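Local coordinates for protein farnesyl diphosphate phosphatase YisP (Bacillus subtilis subsp. subtilis, PDB 3WE9) that hydrolyses farnesyl diphosphate to farnesol and diphosphate, an isoprenoid-supplying step that Bacillus subtilis needs for biofilm formation, at residues 6-9 with 10-13; 87-90 with 91-94. All coordinates share one frame; numbering follows the deposited sequence.

Contact 1 (6-9 with 10-13); sequences EKMK and EIKE
Met8 and Ile11, three residues apart on one helix, meet through their methyl ends: Met8 CE lies 3.8 Å from Ile11 CD1, the two side chains running askew to one another. With CG anti to the backbone N (chi1 -176°) and the chain bent at chi2 and chi3, the thioether folds back so that its methyl comes to the isoleucine. Lys7, four residues before Ile11, runs alongside it and points the same way; its CG approaches the same CD1 at 4.1 Å, so aliphatic groups of two residues touch that one methyl. The lysine bends only at chi3, beyond this point. Main-chain bonds hold the spacing: Ile11 N donates to Lys7 O at 2.9 Å, Lys12 N to Met8 O at 2.9 Å and Glu13 N to Lys9 O at 3.1 Å. Lys9, extended beyond CG, reaches back to Glu6, where Lys9 NZ forms a salt bridge with Glu6 OE2 at 3.1 Å on the syn side, 25° out of the carboxylate plane. Both are exposed, whereas the buried Ile11 packs on Lys85 and His89 of helix 84-94. The i to i+3 and i+4 side-chain spacing is that of an alpha-helix, consistent with amphipathic opening turns of helix 6-25 in this all-helical phytoene/squalene synthase fold.

Contact 2 (87-90 with 91-94); sequences FDHA and YRTF
His89 O is gripped twice by Thr93, four residues on: the hydroxyl OG1 donates to it at 2.6 Å and the backbone N at 2.8 Å. The amide N-H comes in closer to the carbonyl plane, whereas the hydroxyl sits above that plane, 44° out of it. Thr93 can do this because OG1 lies beside its own backbone N (chi1 -56°), turned back toward the preceding turn. Thr93 OG1 also stands over one face of the His89 imidazole, 3.2 Å above the ring plane and offset toward the rim. An alanine in place of His89 lacks the imidazole, and would probably leave Thr93 OG1 without the ring it stands over and Tyr15 of helix 6-25 without its aromatic partner. One position back, Asp88 and Arg92 form a long salt bridge, OD2 to NH1 at 3.6 Å, the carboxylate lying at the guanidinium edge with the two planes 32° apart. The arginine CD is nearer still, 3.4 Å from Asp88 OD2. On another side of the helix, Phe87 CE1 approaches Tyr91 CD1 at 4.3 Å, and Phe87 also meets Phe50 and Phe101. The bond from Thr93 OG1 to His89 O probably holds the threonine in its rotamer, while the stretched Asp88-Arg92 pair is likely to add a weaker, largely electrostatic attraction.

Overall arrangement
From the N terminus the chain enters helix 6-25, whose opening turns carry contact 1; helices 27-33 and 38-54 and an unmodelled segment, 57-81, follow before helix 84-94 brings contact 2. Each contact joins directly consecutive residues and so closes no loop beyond a helical turn. The two come in series, neither nested nor crossed, yet their centres lie about 13 Å apart on the same side of the chain's centre. They touch through side-chain packing, which brings helices 6-25 and 84-94 together. Through Phe94 and Thr93, contact 2 also reaches helix 38-54, linking three helices at the surface of this monomer.

Contact 1 (6-9 with 10-13)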
ATOM      1  N   GLU A   6     -32.135  -8.795   8.021  1.00 32.66           N
ATOM      2  CA  GLU A   6     -31.077  -9.690   8.466  1.00 35.08           C
ATOM      3  C   GLU A   6     -29.868  -9.517   7.554  1.00 34.99           C
ATOM      4  O   GLU A   6     -28.728  -9.537   8.012  1.00 34.95           O
ATOM      5  CB  GLU A   6     -31.557 -11.142   8.445  1.00 37.50           C
ATOM      6  CG  GLU A   6     -32.630 -11.457   9.483  1.00 42.53           C
ATOM      7  CD  GLU A   6     -32.227 -11.044  10.894  1.00 45.58           C
ATOM      8  OE1 GLU A   6     -31.174 -11.511  11.383  1.00 47.66           O
ATOM      9  OE2 GLU A   6     -32.967 -10.246  11.515  1.00 47.79           O
ATOM     10  N   LYS A   7     -30.128  -9.329   6.264  1.00 34.58           N
ATOM     11  CA  LYS A   7     -29.066  -9.140   5.281  1.00 35.13           C
ATOM     12  C   LYS A   7     -28.169  -7.950   5.638  1.00 33.43           C
ATOM     13  O   LYS A   7     -26.943  -8.047   5.574  1.00 33.07           O
ATOM     14  CB  LYS A   7     -29.665  -8.932   3.886  1.00 37.77           C
ATOM     15  CG  LYS A   7     -28.634  -8.607   2.812  1.00 40.75           C
ATOM     16  CD  LYS A   7     -29.278  -8.346   1.454  1.00 42.31           C
ATOM     17  CE  LYS A   7     -29.935  -9.599   0.888  1.00 43.48           C
ATOM     18  NZ  LYS A   7     -30.338  -9.417  -0.540  1.00 43.15           N
ATOM     19  N   MET A   8     -28.779  -6.830   6.010  1.00 30.69           N
ATOM     20  CA  MET A   8     -28.003  -5.648   6.373  1.00 31.73           C
ATOM     21  C   MET A   8     -27.240  -5.922   7.662  1.00 31.05           C
ATOM     22  O   MET A   8     -26.112  -5.471   7.832  1.00 29.91           O
ATOM     23  CB  MET A   8     -28.915  -4.431   6.559  1.00 32.90           C
ATOM     24  CG  MET A   8     -28.176  -3.125   6.848  1.00 36.91           C
ATOM     25  SD  MET A   8     -26.897  -2.701   5.616  1.00 42.03           S
ATOM     26  CE  MET A   8     -27.779  -2.986   4.088  1.00 38.61           C
ATOM     27  N   LYS A   9     -27.862  -6.663   8.571  1.00 30.94           N
ATOM     28  CA  LYS A   9     -27.208  -6.993   9.827  1.00 32.27           C
ATOM     29  C   LYS A   9     -25.939  -7.780   9.518  1.00 31.91           C
ATOM     30  O   LYS A   9     -24.888  -7.548  10.112  1.00 33.04           O
ATOM     31  CB  LYS A   9     -28.136  -7.830  10.710  1.00 32.09           C
ATOM     32  CG  LYS A   9     -29.355  -7.080  11.214  1.00 32.48           C
ATOM     33  CD  LYS A   9     -30.192  -7.961  12.126  1.00 33.94           C
ATOM     34  CE  LYS A   9     -31.413  -7.228  12.654  1.00 34.12           C
ATOM     35  NZ  LYS A   9     -32.217  -8.108  13.558  1.00 36.30           N
ATOM     36  N   GLU A  10     -26.047  -8.704   8.572  1.00 33.04           N
ATOM     37  CA  GLU A  10     -24.915  -9.526   8.179  1.00 35.26           C
ATOM     38  C   GLU A  10     -23.846  -8.686   7.491  1.00 34.81           C
ATOM     39  O   GLU A  10     -22.651  -8.943   7.639  1.00 33.63           O
ATOM     40  CB  GLU A  10     -25.386 -10.640   7.253  1.00 36.86           C
ATOM     41  CG  GLU A  10     -26.581 -11.388   7.806  1.00 42.08           C
ATOM     42  CD  GLU A  10     -26.878 -12.651   7.043  1.00 44.48           C
ATOM     43  OE1 GLU A  10     -26.862 -12.614   5.793  1.00 46.68           O
ATOM     44  OE2 GLU A  10     -27.134 -13.680   7.698  1.00 48.31           O
ATOM     45  N   ILE A  11     -24.281  -7.682   6.736  1.00 34.27           N
ATOM     46  CA  ILE A  11     -23.352  -6.794   6.046  1.00 32.86           C
ATOM     47  C   ILE A  11     -22.542  -5.988   7.060  1.00 33.81           C
ATOM     48  O   ILE A  11     -21.332  -5.830   6.906  1.00 35.35           O
ATOM     49  CB  ILE A  11     -24.112  -5.841   5.095  1.00 32.51           C
ATOM     50  CG1 ILE A  11     -24.612  -6.640   3.889  1.00 30.84           C
ATOM     51  CG2 ILE A  11     -23.209  -4.682   4.658  1.00 28.92           C
ATOM     52  CD1 ILE A  11     -25.548  -5.885   2.974  1.00 31.62           C
ATOM     53  N   LYS A  12     -23.207  -5.485   8.096  1.00 34.30           N
ATOM     54  CA  LYS A  12     -22.532  -4.701   9.131  1.00 36.76           C
ATOM     55  C   LYS A  12     -21.524  -5.565   9.882  1.00 36.86           C
ATOM     56  O   LYS A  12     -20.453  -5.097  10.272  1.00 35.67           O
ATOM     57  CB  LYS A  12     -23.552  -4.124  10.116  1.00 38.25           C
ATOM     58  CG  LYS A  12     -24.412  -2.994   9.551  1.00 43.08           C
ATOM     59  CD  LYS A  12     -23.617  -1.695   9.392  1.00 46.53           C
ATOM     60  CE  LYS A  12     -24.509  -0.550   8.907  1.00 47.45           C
ATOM     61  NZ  LYS A  12     -25.691  -0.340   9.796  1.00 47.38           N
ATOM     62  N   GLU A  13     -21.880  -6.826  10.097  1.00 37.59           N
ATOM     63  CA  GLU A  13     -20.986  -7.749  10.782  1.00 38.49           C
ATOM     64  C   GLU A  13     -19.749  -7.961   9.924  1.00 36.69           C
ATOM     65  O   GLU A  13     -18.623  -7.884  10.416  1.00 36.42           O
ATOM     66  CB  GLU A  13     -21.676  -9.093  11.018  1.00 41.29           C
ATOM     67  CG  GLU A  13     -22.550  -9.133  12.252  1.00 46.15           C
ATOM     68  CD  GLU A  13     -23.186 -10.493  12.466  1.00 48.39           C
ATOM     69  OE1 GLU A  13     -22.455 -11.507  12.417  1.00 50.09           O
ATOM     70  OE2 GLU A  13     -24.417 -10.544  12.685  1.00 50.75           O
TER

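Contact 2 (87-90 with 91-94)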
ATOM      1  N   PHE A  87     -18.394  -6.527   0.782  1.00 32.97           N
ATOM      2  CA  PHE A  87     -17.739  -6.095  -0.444  1.00 33.02           C
ATOM      3  C   PHE A  87     -18.750  -5.724  -1.525  1.00 31.60           C
ATOM      4  O   PHE A  87     -18.567  -4.734  -2.235  1.00 28.26           O
ATOM      5  CB  PHE A  87     -16.794  -7.184  -0.959  1.00 35.19           C
ATOM      6  CG  PHE A  87     -15.990  -6.763  -2.146  1.00 36.98           C
ATOM      7  CD1 PHE A  87     -16.475  -6.955  -3.436  1.00 36.57           C
ATOM      8  CD2 PHE A  87     -14.758  -6.133  -1.976  1.00 37.68           C
ATOM      9  CE1 PHE A  87     -15.748  -6.528  -4.540  1.00 36.96           C
ATOM     10  CE2 PHE A  87     -14.023  -5.701  -3.073  1.00 37.50           C
ATOM     11  CZ  PHE A  87     -14.521  -5.901  -4.361  1.00 37.31           C
ATOM     12  N   ASP A  88     -19.811  -6.517  -1.656  1.00 30.15           N
ATOM     13  CA  ASP A  88     -20.835  -6.217  -2.650  1.00 28.85           C
ATOM     14  C   ASP A  88     -21.536  -4.921  -2.267  1.00 24.93           C
ATOM     15  O   ASP A  88     -21.893  -4.121  -3.127  1.00 25.06           O
ATOM     16  CB  ASP A  88     -21.875  -7.332  -2.740  1.00 32.20           C
ATOM     17  CG  ASP A  88     -23.041  -6.962  -3.649  1.00 34.21           C
ATOM     18  OD1 ASP A  88     -22.813  -6.732  -4.859  1.00 36.66           O
ATOM     19  OD2 ASP A  88     -24.187  -6.890  -3.154  1.00 36.07           O
ATOM     20  N   HIS A  89     -21.739  -4.721  -0.968  1.00 23.42           N
ATOM     21  CA  HIS A  89     -22.391  -3.508  -0.498  1.00 21.38           C
ATOM     22  C   HIS A  89     -21.553  -2.295  -0.892  1.00 21.31           C
ATOM     23  O   HIS A  89     -22.073  -1.315  -1.431  1.00 19.61           O
ATOM     24  CB  HIS A  89     -22.557  -3.528   1.022  1.00 19.56           C
ATOM     25  CG  HIS A  89     -23.140  -2.263   1.571  1.00 20.32           C
ATOM     26  ND1 HIS A  89     -24.497  -2.012   1.592  1.00 22.58           N
ATOM     27  CD2 HIS A  89     -22.547  -1.155   2.075  1.00 20.15           C
ATOM     28  CE1 HIS A  89     -24.712  -0.807   2.084  1.00 20.26           C
ATOM     29  NE2 HIS A  89     -23.546  -0.264   2.385  1.00 24.47           N
ATOM     30  N   ALA A  90     -20.254  -2.362  -0.605  1.00 22.25           N
ATOM     31  CA  ALA A  90     -19.338  -1.269  -0.927  1.00 21.24           C
ATOM     32  C   ALA A  90     -19.331  -1.018  -2.431  1.00 21.32           C
ATOM     33  O   ALA A  90     -19.344   0.124  -2.894  1.00 20.24           O
ATOM     34  CB  ALA A  90     -17.934  -1.611  -0.454  1.00 23.98           C
ATOM     35  N   TYR A  91     -19.318  -2.107  -3.188  1.00 22.99           N
ATOM     36  CA  TYR A  91     -19.302  -2.047  -4.639  1.00 25.57           C
ATOM     37  C   TYR A  91     -20.510  -1.290  -5.191  1.00 25.54           C
ATOM     38  O   TYR A  91     -20.379  -0.432  -6.069  1.00 24.69           O
ATOM     39  CB  TYR A  91     -19.293  -3.467  -5.201  1.00 31.03           C
ATOM     40  CG  TYR A  91     -18.960  -3.543  -6.667  1.00 36.10           C
ATOM     41  CD1 TYR A  91     -17.634  -3.593  -7.095  1.00 39.20           C
ATOM     42  CD2 TYR A  91     -19.966  -3.554  -7.630  1.00 37.51           C
ATOM     43  CE1 TYR A  91     -17.316  -3.658  -8.447  1.00 41.78           C
ATOM     44  CE2 TYR A  91     -19.663  -3.614  -8.986  1.00 41.23           C
ATOM     45  CZ  TYR A  91     -18.335  -3.669  -9.387  1.00 43.56           C
ATOM     46  OH  TYR A  91     -18.028  -3.742 -10.727  1.00 46.68           O
ATOM     47  N   ARG A  92     -21.688  -1.619  -4.670  1.00 24.41           N
ATOM     48  CA  ARG A  92     -22.929  -0.995  -5.110  1.00 24.93           C
ATOM     49  C   ARG A  92     -23.109   0.421  -4.570  1.00 23.51           C
ATOM     50  O   ARG A  92     -23.715   1.275  -5.217  1.00 22.93           O
ATOM     51  CB  ARG A  92     -24.117  -1.860  -4.683  1.00 26.58           C
ATOM     52  CG  ARG A  92     -24.232  -3.181  -5.430  1.00 27.90           C
ATOM     53  CD  ARG A  92     -25.253  -4.083  -4.758  1.00 32.13           C
ATOM     54  NE  ARG A  92     -26.325  -3.284  -4.187  1.00 35.43           N
ATOM     55  CZ  ARG A  92     -26.593  -3.209  -2.886  1.00 33.78           C
ATOM     56  NH1 ARG A  92     -25.875  -3.896  -2.008  1.00 32.26           N
ATOM     57  NH2 ARG A  92     -27.566  -2.418  -2.468  1.00 34.83           N
ATOM     58  N   THR A  93     -22.577   0.668  -3.382  1.00 19.99           N
ATOM     59  CA  THR A  93     -22.699   1.974  -2.760  1.00 18.81           C
ATOM     60  C   THR A  93     -21.834   3.045  -3.412  1.00 18.15           C
ATOM     61  O   THR A  93     -22.274   4.190  -3.578  1.00 16.48           O
ATOM     62  CB  THR A  93     -22.336   1.892  -1.261  1.00 20.01           C
ATOM     63  OG1 THR A  93     -23.166   0.910  -0.626  1.00 21.36           O
ATOM     64  CG2 THR A  93     -22.529   3.246  -0.586  1.00 19.57           C
ATOM     65  N   PHE A  94     -20.613   2.675  -3.790  1.00 18.89           N
ATOM     66  CA  PHE A  94     -19.679   3.624  -4.392  1.00 20.31           C
ATOM     67  C   PHE A  94     -19.412   3.445  -5.882  1.00 22.35           C
ATOM     68  O   PHE A  94     -18.536   4.108  -6.444  1.00 21.33           O
ATOM     69  CB  PHE A  94     -18.365   3.592  -3.611  1.00 20.41           C
ATOM     70  CG  PHE A  94     -18.492   4.152  -2.226  1.00 19.11           C
ATOM     71  CD1 PHE A  94     -18.471   5.530  -2.018  1.00 19.50           C
ATOM     72  CD2 PHE A  94     -18.700   3.307  -1.136  1.00 19.32           C
ATOM     73  CE1 PHE A  94     -18.661   6.064  -0.742  1.00 20.09           C
ATOM     74  CE2 PHE A  94     -18.893   3.827   0.148  1.00 18.67           C
ATOM     75  CZ  PHE A  94     -18.873   5.210   0.344  1.00 19.04           C
TER